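Local coordinates for protein 373aa long hypothetical citrate synthase (Sulfolobus tokodaii, PDB 1VGP) that is of unknown function but belongs to the citrate synthase family, whose members are largely helical proteins, and is present as an assembly of two chains, at residues A[81-86]-A[138-143]; A[126-131]-A[324-329]; A[237-242]-A[290-295]; A[241-246]-A[298-303]. One frame throughout, in Å; residues are numbered along the deposited sequence.

Contact 1: A[81-86]-A[138-143]; sequences FLREVR and LDIIEP
Arg83, near the C-terminal end of helix 76-84, reaches over to Asp139 and Ile140 in the loop that follows helix 113-135, making a surface contact on the helical body of the citrate synthase fold. The backbones stay well apart, with Arg83 CA and Ile140 CA 8.7 Å from each other, and side chains from both segments close the gap.

The polar component is a salt bridge in which Arg83 NH1 donates to Asp139 OD1 over 3.3 Å, at an N-H...O angle of 160°. OD1 sits at the guanidinium edge and close to its plane. The carboxylate, however, is turned almost perpendicular, the two planes lying 81° apart, and NH1 approaches OD1 on the syn side from outside the carboxylate plane. A single N-H bond thus links the two charged groups, with no second hydrogen bond from the arginine to this carboxylate.

The apolar component comes from Ile140, which crosses the arginine at about a right angle. Ile140 itself rests on Asn130 and Leu134 of helix 113-135, and Leu82 also packs on Leu134, so this helix backs both segments. With chi2 extended at 175°, Ile140 puts its CD1 against one guanidinium face, offset toward the rim, where Ile140 CD1 lies 3.5 Å from Arg83 NH2 and 3.7 Å from Arg83 CZ.

Contact 2: A[126-131]-A[324-329]; sequences TIVANY and PDFFPA
Val128, midway along this part of helix 113-135, and Ala329, near the start of helix 327-346, bring the two backbones nearest, their CA atoms 6.9 Å apart. Phe326 makes the broadest contribution. Its ring projects toward helix 113-135 and meets both Val128 and Tyr131, residues three positions apart that face the same way. Phe326 CD1 lies 3.7 Å from Val128 CG1, while the neighbouring rim atom Phe326 CE1 comes within 3.5 Å of Val128 O, the oxygen lying oblique to the ring. The valine divides its two methyls between partners: CG1, anti to the backbone N (chi1 179°), goes to the phenyl ring, and Val128 CG2 lies by Ala329, 4.3 Å from Ala329 CB and slightly nearer Ala329 O.

All four touching residues are buried, in the helical core of the citrate synthase fold, where helix 113-135 meets the start of helix 327-346 and the residue before it without a hydrogen bond or salt bridge between these segments. Helix 149-158 adds Phe153 beside Val128, and helix 91-105 adds Pro91 against Phe326 and Ile94 against Tyr131.

The two aromatic rings meet rim to rim, neither lying over the other. Their centroids are 6.0 Å apart and their planes inclined by 39°, with Tyr131 CD2 closest to Phe326 CZ at 3.6 Å. Tyr131 OH hydrogen-bonds to Arg86 O, which holds the far end of the tyrosine, and beside Phe326 a salt bridge ties Asp325 OD1 to Arg135 NH1.

Contact 3: A[237-242]-A[290-295]; sequences DYILNR and EKVEEI
Ile239 lays its CD1 methyl against the branched end of Val292, 3.6 Å from Val292 CG2 and nearly as close to Val292 CG1, so that one methyl is met by both arms of the valine. Its other branch serves a second partner: Ile239 CG2 lies 4.1 Å from Ile295 CG2, one helical turn further along, the two isoleucines sliding past each other in opposite directions. Ile239 therefore fits between Val292 and Ile295, and the closest CA pair, Ile239 with Val292, is 7.4 Å apart.

Helices 235-244 and 281-300 run in broadly the same direction, their local axes inclined at -43° and 10.5 Å apart at closest approach. They belong to the helical architecture of the citrate synthase family, in a region far from the centre of the chain that probably corresponds to the small domain known in relatives. The packing is purely apolar, and Ile229, Met225 of helix 221-228 and Phe311 of helix 309-319 also pack on Val292.

Leu240, only partly exposed, completes the interface, crossing Ile295 at a slant. Ile295 CG1 swings to the side opposite the backbone N (chi1 -174°), and a nearly extended chi2 carries CD1 to the leucine fork. There Ile295 CD1 is 3.9 Å from both Leu240 CD1 and Leu240 CD2.

Contact 4: A[241-246]-A[298-303]; sequences NRLSNK and KYLGPK
Leu243 bridges the gap to Tyr299 and Leu300, and hydrophobic packing makes up the whole interface between 241-246 and 298-303. The backbones are 8.9 Å apart at the nearest CA pair, Leu243 with Tyr299, and Leu243 and Leu300 meet through their methyl ends. The CG of Leu243 lies opposite the carbonyl carbon (chi1 -66°), and a nearly extended chi2 presents the methyl fork to the other segment. Leu243 CD2 touches Leu300 CD1 at 3.6 Å, and Leu243 CD1 sits near the same methyl as well as 4.0 Å from Tyr299 CB. The tyrosine is thus met at the base of its side chain, and its ring is approached only obliquely. Leu300 is buried, packed further against Arg248, Ile249 and Ile305, while Tyr299 is exposed; Leu243 spans the step from interior to surface.

Hydrogen bonds act within each segment instead of across. Ser244 OG donates to Asn241 O over 2.8 Å from above the carbonyl plane, with a C=O...O angle of 118°, turning the serine hydroxyl back on its own helix. In the partner segment the Lys303 side chain folds back and its NZ donates to Tyr299 O at 2.9 Å, almost in line with the carbonyl bond (165°). Partial negative charge on the carbonyls near the C-terminal end of helix 281-300 could favour the ammonium group there. Lys303 N also bonds to Leu300 O.

Here the C-terminal ends of helices 235-244 and 281-300 pair at the periphery of the citrate synthase fold, consistent with the edge of a small, helical domain.

How the contacts relate
Contacts 3 and 4 hold the same two helices, 235-244 and 281-300: contact 3 joins their buried facing sides and contact 4 their more exposed C-terminal ends, with Leu240 CD1 packing on Tyr299 CE2 between them. Both are aliphatic across the segments, contact 4 keeping its hydrogen bonds inside each segment. Helix 113-135 is a partner in contact 2 and the backing of contact 1, and the two also touch where Val85 CG1 packs on Tyr131 CE1. Contact 2 lies deepest and is aromatic and aliphatic, whereas contact 1, at the surface, combines a salt bridge with a methyl against the guanidinium face. Contacts 1 and 4 fall on opposite sides of the chain's centre, about 45 Å apart between centres.

Contact 1: A[81-86]-A[138-143]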
# COMPACT_ATOMS: atom_id res chain seq x y z
N PHE A 81 9.62 18.28 -6.35
CA PHE A 81 9.47 16.94 -6.91
C PHE A 81 8.73 17.00 -8.24
O PHE A 81 9.15 16.39 -9.22
CB PHE A 81 8.70 16.05 -5.93
CG PHE A 81 8.17 14.79 -6.54
CD1 PHE A 81 9.04 13.84 -7.08
CD2 PHE A 81 6.80 14.54 -6.57
CE1 PHE A 81 8.55 12.66 -7.63
CE2 PHE A 81 6.30 13.37 -7.13
CZ PHE A 81 7.18 12.42 -7.66
N LEU A 82 7.62 17.73 -8.26
CA LEU A 82 6.72 17.69 -9.40
C LEU A 82 7.42 18.24 -10.65
O LEU A 82 7.42 17.60 -11.71
CB LEU A 82 5.45 18.47 -9.11
CG LEU A 82 4.52 17.83 -8.06
CD1 LEU A 82 3.30 18.69 -7.85
CD2 LEU A 82 4.11 16.44 -8.53
N ARG A 83 8.02 19.42 -10.52
CA ARG A 83 8.63 20.05 -11.69
C ARG A 83 9.98 19.44 -12.06
O ARG A 83 10.44 19.59 -13.19
CB ARG A 83 8.78 21.56 -11.51
CG ARG A 83 8.90 22.05 -10.09
CD ARG A 83 9.42 23.49 -10.10
NE ARG A 83 8.50 24.45 -9.50
CZ ARG A 83 7.79 25.34 -10.19
NH1 ARG A 83 7.77 25.30 -11.52
NH2 ARG A 83 7.11 26.29 -9.56
N GLU A 84 10.59 18.74 -11.11
CA GLU A 84 11.88 18.12 -11.38
C GLU A 84 11.74 16.73 -11.99
O GLU A 84 12.65 16.25 -12.65
CB GLU A 84 12.70 18.04 -10.09
CG GLU A 84 13.57 19.26 -9.84
CD GLU A 84 14.83 18.93 -9.05
OE1 GLU A 84 15.56 17.98 -9.45
OE2 GLU A 84 15.10 19.61 -8.03
N VAL A 85 10.58 16.10 -11.77
CA VAL A 85 10.40 14.69 -12.10
C VAL A 85 10.25 14.40 -13.60
O VAL A 85 9.79 15.24 -14.39
CB VAL A 85 9.16 14.12 -11.35
CG1 VAL A 85 7.86 14.64 -11.98
CG2 VAL A 85 9.20 12.60 -11.36
N ARG A 86 10.67 13.20 -14.00
CA ARG A 86 10.30 12.61 -15.28
C ARG A 86 8.89 13.06 -15.66
O ARG A 86 7.95 12.93 -14.87
CB ARG A 86 10.35 11.09 -15.17
CG ARG A 86 10.14 10.35 -16.46
CD ARG A 86 10.24 8.85 -16.22
NE ARG A 86 10.69 8.12 -17.41
CZ ARG A 86 11.67 7.22 -17.40
NH1 ARG A 86 11.98 6.57 -18.50
NH2 ARG A 86 12.33 6.98 -16.27
N LEU A 138 3.56 24.12 -18.98
CA LEU A 138 3.04 25.34 -18.39
C LEU A 138 3.58 25.46 -16.97
O LEU A 138 4.45 24.68 -16.57
CB LEU A 138 1.51 25.30 -18.37
CG LEU A 138 0.88 24.79 -19.66
CD1 LEU A 138 -0.63 24.75 -19.53
CD2 LEU A 138 1.30 25.68 -20.81
N ASP A 139 3.07 26.41 -16.21
CA ASP A 139 3.56 26.58 -14.85
C ASP A 139 2.50 26.31 -13.79
O ASP A 139 1.31 26.51 -14.01
CB ASP A 139 4.13 27.98 -14.64
CG ASP A 139 5.39 27.97 -13.79
OD1 ASP A 139 5.41 27.26 -12.75
OD2 ASP A 139 6.36 28.68 -14.16
N ILE A 140 2.96 25.85 -12.63
CA ILE A 140 2.10 25.74 -11.47
C ILE A 140 1.30 27.03 -11.33
O ILE A 140 1.86 28.12 -11.29
CB ILE A 140 2.91 25.51 -10.19
CG1 ILE A 140 3.65 24.18 -10.30
CG2 ILE A 140 1.99 25.50 -8.96
CD1 ILE A 140 4.59 23.91 -9.15
N ILE A 141 -0.01 26.88 -11.27
CA ILE A 141 -0.88 27.97 -10.94
C ILE A 141 -1.53 27.58 -9.62
O ILE A 141 -2.15 26.52 -9.53
CB ILE A 141 -1.92 28.17 -12.09
CG1 ILE A 141 -3.07 29.07 -11.62
CG2 ILE A 141 -2.39 26.82 -12.59
CD1 ILE A 141 -4.20 28.33 -10.96
N GLU A 142 -1.37 28.41 -8.60
CA GLU A 142 -1.64 28.02 -7.21
C GLU A 142 -3.12 27.93 -6.86
O GLU A 142 -3.97 28.53 -7.52
CB GLU A 142 -0.97 29.01 -6.25
CG GLU A 142 0.53 28.95 -6.26
CD GLU A 142 1.16 30.08 -5.47
OE1 GLU A 142 0.50 30.59 -4.53
OE2 GLU A 142 2.31 30.45 -5.78
N PRO A 143 -3.45 27.19 -5.80
CA PRO A 143 -4.86 27.14 -5.41
C PRO A 143 -5.34 28.48 -4.90
O PRO A 143 -4.61 29.19 -4.20
CB PRO A 143 -4.89 26.06 -4.34
CG PRO A 143 -3.53 26.07 -3.76
CD PRO A 143 -2.62 26.34 -4.93

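Contact 2: A[126-131]-A[324-329]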
# COMPACT_ATOMS: atom_id res chain seq x y z
N THR A 126 -4.60 19.61 -6.09
CA THR A 126 -3.41 20.45 -6.28
C THR A 126 -2.25 19.65 -6.88
O THR A 126 -1.56 20.13 -7.77
CB THR A 126 -2.92 21.06 -4.94
OG1 THR A 126 -4.04 21.48 -4.16
CG2 THR A 126 -2.05 22.26 -5.20
N ILE A 127 -2.04 18.43 -6.38
CA ILE A 127 -1.04 17.54 -6.96
C ILE A 127 -1.39 17.26 -8.42
O ILE A 127 -0.55 17.37 -9.31
CB ILE A 127 -0.97 16.19 -6.22
CG1 ILE A 127 -0.55 16.41 -4.76
CG2 ILE A 127 -0.00 15.25 -6.92
CD1 ILE A 127 -0.59 15.15 -3.91
N VAL A 128 -2.65 16.89 -8.66
CA VAL A 128 -3.05 16.47 -9.98
C VAL A 128 -2.95 17.62 -10.98
O VAL A 128 -2.29 17.50 -12.02
CB VAL A 128 -4.50 15.90 -9.95
CG1 VAL A 128 -4.93 15.46 -11.35
CG2 VAL A 128 -4.56 14.71 -9.00
N ALA A 129 -3.57 18.75 -10.67
CA ALA A 129 -3.57 19.89 -11.60
C ALA A 129 -2.14 20.39 -11.87
O ALA A 129 -1.78 20.67 -13.01
CB ALA A 129 -4.43 21.02 -11.05
N ASN A 130 -1.34 20.49 -10.81
CA ASN A 130 0.03 20.99 -10.92
C ASN A 130 0.86 20.12 -11.85
O ASN A 130 1.65 20.62 -12.65
CB ASN A 130 0.70 21.03 -9.55
CG ASN A 130 0.37 22.30 -8.78
OD1 ASN A 130 0.94 22.56 -7.71
ND2 ASN A 130 -0.55 23.10 -9.32
N TYR A 131 0.68 18.81 -11.76
CA TYR A 131 1.45 17.92 -12.61
C TYR A 131 1.03 18.04 -14.06
O TYR A 131 1.87 17.97 -14.96
CB TYR A 131 1.30 16.47 -12.16
CG TYR A 131 2.23 15.55 -12.91
CD1 TYR A 131 3.61 15.78 -12.93
CD2 TYR A 131 1.74 14.46 -13.63
CE1 TYR A 131 4.47 14.96 -13.66
CE2 TYR A 131 2.59 13.63 -14.36
CZ TYR A 131 3.95 13.89 -14.38
OH TYR A 131 4.79 13.06 -15.09
N PRO A 324 -6.52 11.58 -20.90
CA PRO A 324 -6.97 10.25 -20.49
C PRO A 324 -6.17 9.55 -19.40
O PRO A 324 -6.73 8.76 -18.65
CB PRO A 324 -7.00 9.45 -21.79
CG PRO A 324 -6.35 10.33 -22.82
CD PRO A 324 -6.55 11.73 -22.36
N ASP A 325 -4.88 9.82 -19.29
CA ASP A 325 -4.12 9.09 -18.27
C ASP A 325 -4.15 9.81 -16.93
O ASP A 325 -3.54 9.37 -15.95
CB ASP A 325 -2.68 8.84 -18.73
CG ASP A 325 -1.97 10.09 -19.17
OD1 ASP A 325 -0.93 9.96 -19.85
OD2 ASP A 325 -2.46 11.20 -18.83
N PHE A 326 -4.89 10.91 -16.89
CA PHE A 326 -5.17 11.61 -15.64
C PHE A 326 -6.50 11.18 -15.04
O PHE A 326 -6.80 11.50 -13.89
CB PHE A 326 -5.17 13.11 -15.88
CG PHE A 326 -3.83 13.75 -15.72
CD1 PHE A 326 -3.44 14.27 -14.49
CD2 PHE A 326 -2.94 13.82 -16.79
CE1 PHE A 326 -2.19 14.86 -14.33
CE2 PHE A 326 -1.68 14.40 -16.64
CZ PHE A 326 -1.31 14.92 -15.41
N PHE A 327 -7.30 10.47 -15.83
CA PHE A 327 -8.65 10.10 -15.39
C PHE A 327 -8.65 9.35 -14.06
O PHE A 327 -9.36 9.72 -13.13
CB PHE A 327 -9.35 9.26 -16.47
CG PHE A 327 -9.64 10.02 -17.75
CD1 PHE A 327 -10.18 9.36 -18.85
CD2 PHE A 327 -9.38 11.38 -17.86
CE1 PHE A 327 -10.45 10.04 -20.03
CE2 PHE A 327 -9.65 12.07 -19.05
CZ PHE A 327 -10.19 11.40 -20.13
N PRO A 328 -7.83 8.28 -13.95
CA PRO A 328 -7.75 7.54 -12.68
C PRO A 328 -7.38 8.41 -11.49
O PRO A 328 -7.91 8.23 -10.38
CB PRO A 328 -6.70 6.46 -12.94
CG PRO A 328 -5.97 6.92 -14.16
CD PRO A 328 -6.99 7.65 -14.98
N ALA A 329 -6.47 9.36 -11.70
CA ALA A 329 -6.03 10.25 -10.63
C ALA A 329 -7.11 11.24 -10.16
O ALA A 329 -7.17 11.57 -8.98
CB ALA A 329 -4.78 11.00 -11.09

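Contact 3: A[237-242]-A[290-295]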
# COMPACT_ATOMS: atom_id res chain seq x y z
N ASP A 237 -22.13 -1.53 -36.88
CA ASP A 237 -21.30 -2.64 -37.37
C ASP A 237 -20.19 -2.89 -36.37
O ASP A 237 -19.83 -4.04 -36.11
CB ASP A 237 -20.66 -2.33 -38.73
CG ASP A 237 -21.67 -2.27 -39.87
OD1 ASP A 237 -22.58 -3.13 -39.93
OD2 ASP A 237 -21.54 -1.34 -40.72
N TYR A 238 -19.66 -1.81 -35.81
CA TYR A 238 -18.57 -1.91 -34.85
C TYR A 238 -19.00 -2.77 -33.66
O TYR A 238 -18.35 -3.76 -33.34
CB TYR A 238 -18.17 -0.51 -34.37
CG TYR A 238 -17.06 -0.48 -33.34
CD1 TYR A 238 -15.73 -0.30 -33.71
CD2 TYR A 238 -17.35 -0.63 -31.98
CE1 TYR A 238 -14.71 -0.27 -32.75
CE2 TYR A 238 -16.34 -0.61 -31.02
CZ TYR A 238 -15.03 -0.43 -31.41
OH TYR A 238 -14.03 -0.43 -30.45
N ILE A 239 -20.11 -2.40 -33.02
CA ILE A 239 -20.54 -3.06 -31.81
C ILE A 239 -21.00 -4.48 -32.10
O ILE A 239 -20.69 -5.41 -31.35
CB ILE A 239 -21.69 -2.28 -31.13
CG1 ILE A 239 -21.10 -1.27 -30.14
CG2 ILE A 239 -22.61 -3.22 -30.38
CD1 ILE A 239 -20.86 0.07 -30.74
N LEU A 240 -21.73 -4.65 -33.19
CA LEU A 240 -22.23 -5.97 -33.54
C LEU A 240 -21.08 -6.87 -33.91
O LEU A 240 -21.09 -8.08 -33.62
CB LEU A 240 -23.24 -5.86 -34.69
CG LEU A 240 -24.72 -6.09 -34.33
CD1 LEU A 240 -24.96 -5.85 -32.83
CD2 LEU A 240 -25.58 -5.18 -35.16
N ASN A 241 -20.05 -6.30 -34.52
CA ASN A 241 -18.85 -7.08 -34.78
C ASN A 241 -18.20 -7.51 -33.47
O ASN A 241 -17.72 -8.64 -33.35
CB ASN A 241 -17.85 -6.27 -35.59
CG ASN A 241 -16.65 -7.10 -35.99
OD1 ASN A 241 -15.54 -6.89 -35.50
ND2 ASN A 241 -16.87 -8.08 -36.87
N ARG A 242 -18.20 -6.62 -32.50
CA ARG A 242 -17.56 -6.88 -31.23
C ARG A 242 -18.29 -8.03 -30.53
O ARG A 242 -17.67 -8.95 -29.99
CB ARG A 242 -17.61 -5.62 -30.39
CG ARG A 242 -16.50 -5.47 -29.37
CD ARG A 242 -15.80 -4.14 -29.50
NE ARG A 242 -14.37 -4.35 -29.34
CZ ARG A 242 -13.80 -4.62 -28.17
NH1 ARG A 242 -12.62 -5.22 -28.12
NH2 ARG A 242 -14.41 -4.26 -27.06
N GLU A 290 -24.33 7.85 -27.61
CA GLU A 290 -25.76 7.59 -27.54
C GLU A 290 -26.14 6.42 -28.43
O GLU A 290 -26.85 5.51 -28.01
CB GLU A 290 -26.55 8.83 -27.94
CG GLU A 290 -27.24 9.48 -26.75
CD GLU A 290 -27.75 10.87 -27.06
OE1 GLU A 290 -28.05 11.62 -26.10
OE2 GLU A 290 -27.86 11.20 -28.26
N LYS A 291 -25.64 6.44 -29.66
CA LYS A 291 -25.83 5.33 -30.58
C LYS A 291 -25.38 4.00 -29.98
O LYS A 291 -26.07 2.98 -30.11
CB LYS A 291 -25.07 5.61 -31.87
CG LYS A 291 -25.91 6.25 -32.94
CD LYS A 291 -26.60 5.19 -33.78
CE LYS A 291 -27.86 5.76 -34.40
NZ LYS A 291 -28.65 6.55 -33.40
N VAL A 292 -24.21 4.00 -29.34
CA VAL A 292 -23.71 2.80 -28.68
C VAL A 292 -24.59 2.42 -27.49
O VAL A 292 -24.89 1.24 -27.29
CB VAL A 292 -22.26 3.01 -28.18
CG1 VAL A 292 -21.77 1.77 -27.47
CG2 VAL A 292 -21.36 3.34 -29.35
N GLU A 293 -25.02 3.42 -26.71
CA GLU A 293 -25.90 3.18 -25.58
C GLU A 293 -27.18 2.49 -26.06
O GLU A 293 -27.66 1.52 -25.46
CB GLU A 293 -26.27 4.50 -24.89
CG GLU A 293 -27.15 4.33 -23.66
CD GLU A 293 -27.75 5.64 -23.16
OE1 GLU A 293 -27.36 6.70 -23.68
OE2 GLU A 293 -28.62 5.61 -22.25
N GLU A 294 -27.72 3.02 -27.15
CA GLU A 294 -28.97 2.53 -27.71
C GLU A 294 -28.86 1.04 -28.07
O GLU A 294 -29.59 0.21 -27.54
CB GLU A 294 -29.32 3.36 -28.93
CG GLU A 294 -30.69 3.10 -29.52
CD GLU A 294 -31.15 4.23 -30.43
OE1 GLU A 294 -32.21 4.08 -31.08
OE2 GLU A 294 -30.45 5.27 -30.48
N ILE A 295 -27.93 0.71 -28.97
CA ILE A 295 -27.81 -0.66 -29.46
C ILE A 295 -27.25 -1.56 -28.36
O ILE A 295 -27.58 -2.75 -28.28
CB ILE A 295 -26.89 -0.74 -30.72
CG1 ILE A 295 -26.90 -2.17 -31.28
CG2 ILE A 295 -25.47 -0.33 -30.36
CD1 ILE A 295 -26.38 -2.26 -32.71

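Contact 4: A[241-246]-A[298-303]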
# COMPACT_ATOMS: atom_id res chain seq x y z
N ASN A 241 -20.05 -6.30 -34.52
CA ASN A 241 -18.85 -7.08 -34.78
C ASN A 241 -18.20 -7.51 -33.47
O ASN A 241 -17.72 -8.64 -33.35
CB ASN A 241 -17.85 -6.27 -35.59
CG ASN A 241 -16.65 -7.10 -35.99
OD1 ASN A 241 -15.54 -6.89 -35.50
ND2 ASN A 241 -16.87 -8.08 -36.87
N ARG A 242 -18.20 -6.62 -32.50
CA ARG A 242 -17.56 -6.88 -31.23
C ARG A 242 -18.29 -8.03 -30.53
O ARG A 242 -17.67 -8.95 -29.99
CB ARG A 242 -17.61 -5.62 -30.39
CG ARG A 242 -16.50 -5.47 -29.37
CD ARG A 242 -15.80 -4.14 -29.50
NE ARG A 242 -14.37 -4.35 -29.34
CZ ARG A 242 -13.80 -4.62 -28.17
NH1 ARG A 242 -12.62 -5.22 -28.12
NH2 ARG A 242 -14.41 -4.26 -27.06
N LEU A 243 -19.62 -7.99 -30.56
CA LEU A 243 -20.44 -8.95 -29.83
C LEU A 243 -20.35 -10.35 -30.43
O LEU A 243 -20.42 -11.35 -29.72
CB LEU A 243 -21.90 -8.51 -29.80
CG LEU A 243 -22.18 -7.22 -29.03
CD1 LEU A 243 -23.61 -6.78 -29.28
CD2 LEU A 243 -21.93 -7.44 -27.55
N SER A 244 -20.20 -10.40 -31.75
CA SER A 244 -20.26 -11.67 -32.47
C SER A 244 -19.05 -12.54 -32.16
O SER A 244 -19.15 -13.76 -32.18
CB SER A 244 -20.32 -11.41 -33.97
OG SER A 244 -19.13 -10.79 -34.41
N ASN A 245 -17.91 -11.93 -31.88
CA ASN A 245 -16.77 -12.72 -31.41
C ASN A 245 -16.36 -12.30 -30.03
O ASN A 245 -15.40 -11.57 -29.83
CB ASN A 245 -15.59 -12.63 -32.40
CG ASN A 245 -15.44 -11.26 -32.99
OD1 ASN A 245 -15.61 -10.26 -32.30
ND2 ASN A 245 -15.10 -11.21 -34.26
N LYS A 246 -17.07 -12.86 -29.06
CA LYS A 246 -17.52 -12.21 -27.86
C LYS A 246 -16.54 -11.27 -27.17
O LYS A 246 -15.83 -11.68 -26.24
CB LYS A 246 -17.98 -13.30 -26.90
CG LYS A 246 -17.63 -14.71 -27.38
CD LYS A 246 -18.62 -15.77 -26.92
CE LYS A 246 -18.45 -17.07 -27.70
NZ LYS A 246 -18.88 -18.26 -26.91
N LYS A 298 -30.04 -2.51 -26.10
CA LYS A 298 -30.89 -3.42 -26.86
C LYS A 298 -30.38 -4.86 -26.75
O LYS A 298 -31.10 -5.74 -26.29
CB LYS A 298 -30.93 -3.00 -28.33
CG LYS A 298 -31.85 -3.83 -29.21
CD LYS A 298 -31.54 -3.58 -30.69
CE LYS A 298 -32.38 -4.43 -31.62
NZ LYS A 298 -33.29 -3.60 -32.45
N TYR A 299 -29.13 -5.09 -27.16
CA TYR A 299 -28.59 -6.45 -27.18
C TYR A 299 -28.16 -6.99 -25.83
O TYR A 299 -28.30 -8.19 -25.56
CB TYR A 299 -27.40 -6.52 -28.15
CG TYR A 299 -27.83 -6.72 -29.59
CD1 TYR A 299 -27.82 -7.98 -30.16
CD2 TYR A 299 -28.27 -5.64 -30.35
CE1 TYR A 299 -28.25 -8.17 -31.47
CE2 TYR A 299 -28.70 -5.82 -31.66
CZ TYR A 299 -28.68 -7.08 -32.21
OH TYR A 299 -29.09 -7.25 -33.51
N LEU A 300 -27.64 -6.13 -24.96
CA LEU A 300 -27.04 -6.58 -23.71
C LEU A 300 -27.98 -6.41 -22.53
O LEU A 300 -27.85 -7.11 -21.52
CB LEU A 300 -25.75 -5.80 -23.45
CG LEU A 300 -24.49 -6.35 -24.13
CD1 LEU A 300 -24.80 -6.75 -25.56
CD2 LEU A 300 -23.41 -5.28 -24.09
N GLY A 301 -28.92 -5.47 -22.64
CA GLY A 301 -29.77 -5.14 -21.51
C GLY A 301 -30.52 -6.34 -20.95
O GLY A 301 -30.56 -6.53 -19.74
N PRO A 302 -31.13 -7.17 -21.82
CA PRO A 302 -31.81 -8.39 -21.38
C PRO A 302 -30.94 -9.39 -20.62
O PRO A 302 -31.48 -10.28 -19.95
CB PRO A 302 -32.37 -8.97 -22.68
CG PRO A 302 -31.68 -8.24 -23.78
CD PRO A 302 -31.39 -6.89 -23.24
N LYS A 303 -29.62 -9.27 -20.72
CA LYS A 303 -28.73 -10.05 -19.86
C LYS A 303 -28.36 -9.27 -18.60
O LYS A 303 -27.47 -9.67 -17.85
CB LYS A 303 -27.44 -10.44 -20.59
CG LYS A 303 -27.56 -10.54 -22.10
CD LYS A 303 -28.30 -11.78 -22.55
CE LYS A 303 -28.89 -11.57 -23.95
NZ LYS A 303 -27.87 -10.99 -24.88